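Local coordinates for DUF2020 domain-containing protein (PDB 3V7B) that is of unknown function, an alpha+beta protein of Corynebacterium diphtheriae belonging to the DUF2020 family of the Mog1p/PsbP clan, at residues V86-E100 against G106-Q120. Numbering follows the deposited sequence.
Sequences VDWAAPIDTTEPAEE and GGRAGHEEGAVYAVQ
Val86 and Ala89, in the last turn of helix 79-89, and Ala90 just beyond it pack on one face of the sheet, and their fit is close. With CG1 of Val86 anti to its backbone N (chi1 168°), that methyl lies 3.5 Å from Gly106 CA, while CG2 reaches the backbone of Val119 and the CB of Gln120. Ala118 CB sits 4.0 Å from both Ala89 CB and Ala90 CB, and Val116 extends this apolar patch. Gly106, with no side chain, lets Val86 CG1 come down onto its CA and to Ala118 O.

The chain then wraps round the sheet edge, and strand 96-98 pairs antiparallel with strand 106-111. Glu96 and Arg108 form a hydrogen-bonded pair, Glu96 N lying 2.9 Å from Arg108 O; Pro97 and Gly107 follow as a non-hydrogen-bonded pair, then Ala98 and Gly106 as a second hydrogen-bonded one.

On the other face, Ala98 CB rests 3.5 Å from Tyr117 CE1 and also touches Val119 CG1. The Tyr117 hydroxyl donates a notably short hydrogen bond, 2.5 Å from Tyr117 OH to Glu100 O, which lies in the ring plane but receives the bond from above its own carbonyl plane. Helix 135-149 packs against Tyr117 and Val119.

The solvent side is looser and more polar. Arg108 NE donates a bent bond to Pro97 O (3.1 Å, 141° at the hydrogen), and a water links that oxygen to NH2. Glu96 OE2 forms a salt bridge from over one guanidinium face, 3.3 Å from Arg108 NE, with no N-H aimed at it; Arg108 NH1 has a second carboxylate partner, Glu139 of helix 135-149. Another water joins Gly106 O to Glu99 OE2, which is also hydrogen-bonded to Ser105 OG.

Helices thus flank both faces of an antiparallel sheet, whose edge is closed by the beta hairpin of strands 96-98 and 105-111, an alpha-beta-alpha sandwich consistent with the Mog1p/PsbP clan.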
# COMPACT_ATOMS: atom_id res chain seq x y z
N VAL A 86 -1.61 -8.52 6.76
CA VAL A 86 -2.36 -8.83 5.58
C VAL A 86 -3.84 -9.17 5.91
O VAL A 86 -4.74 -8.69 5.24
CB VAL A 86 -1.66 -9.93 4.77
CG1 VAL A 86 -2.59 -10.44 3.69
CG2 VAL A 86 -0.33 -9.46 4.14
N ASP A 87 -4.07 -9.97 6.97
CA ASP A 87 -5.41 -10.34 7.37
C ASP A 87 -6.15 -9.15 7.94
O ASP A 87 -7.38 -9.06 7.81
CB ASP A 87 -5.36 -11.49 8.43
CG ASP A 87 -4.93 -12.79 7.86
OD1 ASP A 87 -4.65 -12.86 6.61
OD2 ASP A 87 -4.90 -13.77 8.66
N TRP A 88 -5.46 -8.22 8.56
CA TRP A 88 -6.12 -6.99 9.01
C TRP A 88 -6.58 -6.13 7.85
O TRP A 88 -7.76 -5.74 7.79
CB TRP A 88 -5.18 -6.26 9.94
CG TRP A 88 -5.43 -4.80 10.11
CD1 TRP A 88 -6.43 -4.18 10.86
CD2 TRP A 88 -4.64 -3.69 9.51
NE1 TRP A 88 -6.34 -2.79 10.74
CE2 TRP A 88 -5.28 -2.44 9.97
CE3 TRP A 88 -3.52 -3.62 8.69
CZ2 TRP A 88 -4.79 -1.19 9.59
CZ3 TRP A 88 -3.06 -2.37 8.30
CH2 TRP A 88 -3.68 -1.18 8.76
N ALA A 89 -5.68 -5.93 6.86
CA ALA A 89 -5.97 -5.06 5.70
C ALA A 89 -7.01 -5.69 4.76
O ALA A 89 -7.82 -4.98 4.18
CB ALA A 89 -4.72 -4.75 4.93
N ALA A 90 -6.97 -7.03 4.65
CA ALA A 90 -7.77 -7.83 3.70
C ALA A 90 -8.36 -9.02 4.44
O ALA A 90 -7.82 -10.11 4.36
CB ALA A 90 -6.96 -8.25 2.44
N PRO A 91 -9.49 -8.80 5.13
CA PRO A 91 -10.01 -9.89 6.02
C PRO A 91 -10.42 -11.13 5.22
O PRO A 91 -10.96 -11.01 4.11
CB PRO A 91 -11.23 -9.24 6.73
CG PRO A 91 -10.93 -7.76 6.69
CD PRO A 91 -10.15 -7.50 5.40
N ILE A 92 -10.28 -12.28 5.88
CA ILE A 92 -10.37 -13.60 5.27
C ILE A 92 -11.77 -13.73 4.73
O ILE A 92 -11.91 -14.21 3.62
CB ILE A 92 -10.12 -14.74 6.28
CG1 ILE A 92 -8.66 -14.78 6.74
CG2 ILE A 92 -10.45 -16.10 5.66
CD1 ILE A 92 -7.68 -15.00 5.63
N ASP A 93 -12.78 -13.21 5.42
CA ASP A 93 -14.15 -13.42 4.93
C ASP A 93 -14.74 -12.38 4.04
O ASP A 93 -15.93 -12.48 3.67
CB ASP A 93 -15.09 -13.65 6.11
CG ASP A 93 -15.11 -12.50 7.10
OD1 ASP A 93 -14.70 -11.38 6.70
OD2 ASP A 93 -15.51 -12.74 8.27
N THR A 94 -13.97 -11.36 3.70
CA THR A 94 -14.50 -10.25 2.92
C THR A 94 -13.67 -9.97 1.68
O THR A 94 -13.94 -9.03 0.98
CB THR A 94 -14.61 -8.93 3.76
OG1 THR A 94 -13.31 -8.52 4.28
CG2 THR A 94 -15.61 -9.06 4.85
N THR A 95 -12.62 -10.76 1.44
CA THR A 95 -11.76 -10.53 0.33
C THR A 95 -11.49 -11.85 -0.37
O THR A 95 -11.71 -12.95 0.24
CB THR A 95 -10.42 -9.85 0.77
OG1 THR A 95 -9.66 -10.76 1.57
CG2 THR A 95 -10.72 -8.48 1.55
N GLU A 96 -10.94 -11.75 -1.59
CA GLU A 96 -10.59 -12.92 -2.38
C GLU A 96 -9.09 -13.09 -2.43
O GLU A 96 -8.32 -12.16 -2.04
CB GLU A 96 -11.24 -12.87 -3.79
CG GLU A 96 -10.81 -11.67 -4.59
CD GLU A 96 -11.29 -11.60 -6.01
OE1 GLU A 96 -12.10 -12.43 -6.44
OE2 GLU A 96 -10.82 -10.68 -6.70
N PRO A 97 -8.63 -14.30 -2.79
CA PRO A 97 -7.19 -14.48 -2.72
C PRO A 97 -6.46 -13.56 -3.68
O PRO A 97 -6.98 -13.27 -4.75
CB PRO A 97 -6.98 -15.93 -3.12
CG PRO A 97 -8.30 -16.59 -2.81
CD PRO A 97 -9.34 -15.56 -3.05
N ALA A 98 -5.31 -13.11 -3.25
CA ALA A 98 -4.34 -12.38 -4.05
C ALA A 98 -3.08 -13.19 -3.97
O ALA A 98 -2.52 -13.45 -2.85
CB ALA A 98 -4.13 -10.97 -3.53
N GLU A 99 -2.61 -13.65 -5.13
CA GLU A 99 -1.41 -14.50 -5.14
C GLU A 99 -0.38 -14.03 -6.14
O GLU A 99 0.36 -14.86 -6.66
CB GLU A 99 -1.80 -15.94 -5.47
CG GLU A 99 -2.76 -16.57 -4.48
CD GLU A 99 -2.17 -16.81 -3.09
OE1 GLU A 99 -1.05 -17.41 -3.02
OE2 GLU A 99 -2.85 -16.41 -2.07
N GLU A 100 -0.34 -12.74 -6.40
CA GLU A 100 0.63 -12.20 -7.36
C GLU A 100 1.38 -11.03 -6.65
O GLU A 100 0.86 -10.36 -5.71
CB GLU A 100 -0.04 -11.85 -8.73
CG GLU A 100 -0.73 -13.05 -9.42
CD GLU A 100 -1.31 -12.84 -10.85
OE1 GLU A 100 -1.76 -13.88 -11.48
OE2 GLU A 100 -1.35 -11.69 -11.37
N GLY A 106 -2.10 -13.24 -0.06
CA GLY A 106 -2.88 -12.39 0.79
C GLY A 106 -4.30 -12.28 0.20
O GLY A 106 -4.80 -13.30 -0.25
N GLY A 107 -4.83 -11.07 0.14
CA GLY A 107 -6.24 -10.83 -0.32
C GLY A 107 -6.43 -9.51 -1.06
O GLY A 107 -5.58 -8.60 -1.00
N ARG A 108 -7.57 -9.39 -1.73
CA ARG A 108 -7.87 -8.25 -2.54
C ARG A 108 -9.40 -8.13 -2.62
O ARG A 108 -10.11 -9.13 -2.46
CB ARG A 108 -7.26 -8.38 -3.96
CG ARG A 108 -7.64 -9.64 -4.69
CD ARG A 108 -7.22 -9.65 -6.14
NE ARG A 108 -7.58 -10.96 -6.73
CZ ARG A 108 -7.56 -11.24 -8.04
NH1 ARG A 108 -7.16 -10.32 -8.91
NH2 ARG A 108 -7.92 -12.47 -8.47
N ALA A 109 -9.87 -6.91 -2.82
CA ALA A 109 -11.30 -6.60 -2.84
C ALA A 109 -11.42 -5.19 -3.44
O ALA A 109 -10.53 -4.31 -3.20
CB ALA A 109 -11.89 -6.60 -1.43
N GLY A 110 -12.47 -4.99 -4.26
CA GLY A 110 -12.76 -3.69 -4.81
C GLY A 110 -14.25 -3.44 -4.61
O GLY A 110 -15.03 -4.26 -5.05
N HIS A 111 -14.65 -2.40 -3.88
CA HIS A 111 -16.10 -2.09 -3.63
C HIS A 111 -16.38 -0.62 -3.85
O HIS A 111 -15.51 0.12 -4.28
CB HIS A 111 -16.50 -2.45 -2.20
CG HIS A 111 -16.18 -3.86 -1.81
ND1 HIS A 111 -16.68 -4.94 -2.47
CD2 HIS A 111 -15.38 -4.36 -0.78
CE1 HIS A 111 -16.22 -6.07 -1.90
NE2 HIS A 111 -15.42 -5.72 -0.86
N GLU A 112 -17.59 -0.14 -3.52
CA GLU A 112 -17.93 1.28 -3.67
C GLU A 112 -17.02 2.19 -2.81
O GLU A 112 -16.71 3.33 -3.20
CB GLU A 112 -19.44 1.50 -3.40
CG GLU A 112 -20.15 0.40 -2.58
CD GLU A 112 -20.42 -0.90 -3.35
OE1 GLU A 112 -19.95 -1.97 -2.90
OE2 GLU A 112 -21.09 -0.85 -4.41
N GLU A 113 -16.55 1.65 -1.67
CA GLU A 113 -15.72 2.37 -0.65
C GLU A 113 -14.23 2.50 -1.00
O GLU A 113 -13.49 3.23 -0.30
CB GLU A 113 -15.76 1.60 0.70
CG GLU A 113 -17.05 1.67 1.50
CD GLU A 113 -18.19 0.95 0.80
OE1 GLU A 113 -17.95 -0.19 0.31
OE2 GLU A 113 -19.28 1.57 0.72
N GLY A 114 -13.81 1.79 -2.05
CA GLY A 114 -12.41 1.68 -2.43
C GLY A 114 -11.94 0.25 -2.59
O GLY A 114 -12.74 -0.70 -2.60
N ALA A 115 -10.60 0.07 -2.68
CA ALA A 115 -10.07 -1.21 -3.02
C ALA A 115 -8.88 -1.44 -2.11
O ALA A 115 -8.27 -0.48 -1.69
CB ALA A 115 -9.62 -1.25 -4.49
N VAL A 116 -8.52 -2.69 -1.94
CA VAL A 116 -7.31 -3.08 -1.22
C VAL A 116 -6.62 -4.26 -1.90
O VAL A 116 -7.25 -5.10 -2.56
CB VAL A 116 -7.62 -3.43 0.26
CG1 VAL A 116 -8.55 -4.67 0.34
CG2 VAL A 116 -6.32 -3.49 1.14
N TYR A 117 -5.31 -4.33 -1.74
CA TYR A 117 -4.55 -5.42 -2.24
C TYR A 117 -3.43 -5.58 -1.24
O TYR A 117 -2.59 -4.66 -1.02
CB TYR A 117 -4.01 -5.18 -3.67
CG TYR A 117 -3.31 -6.40 -4.29
CD1 TYR A 117 -4.02 -7.27 -5.16
CD2 TYR A 117 -1.96 -6.68 -4.06
CE1 TYR A 117 -3.43 -8.37 -5.73
CE2 TYR A 117 -1.36 -7.79 -4.64
CZ TYR A 117 -2.10 -8.63 -5.50
OH TYR A 117 -1.57 -9.74 -6.11
N ALA A 118 -3.42 -6.73 -0.59
CA ALA A 118 -2.52 -6.99 0.54
C ALA A 118 -1.91 -8.36 0.48
O ALA A 118 -2.59 -9.37 0.43
CB ALA A 118 -3.23 -6.79 1.87
N VAL A 119 -0.57 -8.41 0.41
CA VAL A 119 0.12 -9.67 0.28
C VAL A 119 1.35 -9.72 1.14
O VAL A 119 1.90 -8.70 1.50
CB VAL A 119 0.56 -9.99 -1.17
CG1 VAL A 119 -0.70 -10.32 -2.07
CG2 VAL A 119 1.43 -8.80 -1.73
N GLN A 120 1.70 -10.92 1.52
CA GLN A 120 3.00 -11.12 2.21
C GLN A 120 3.81 -12.24 1.60
O GLN A 120 3.31 -13.15 0.95
CB GLN A 120 2.79 -11.34 3.70
CG GLN A 120 2.02 -12.57 4.15
CD GLN A 120 2.64 -13.93 3.92
OE1 GLN A 120 3.85 -14.20 4.13
NE2 GLN A 120 1.80 -14.81 3.54
O HOH W 1 -8.87 -14.51 -6.40
O HOH W 2 -4.69 -16.02 -0.12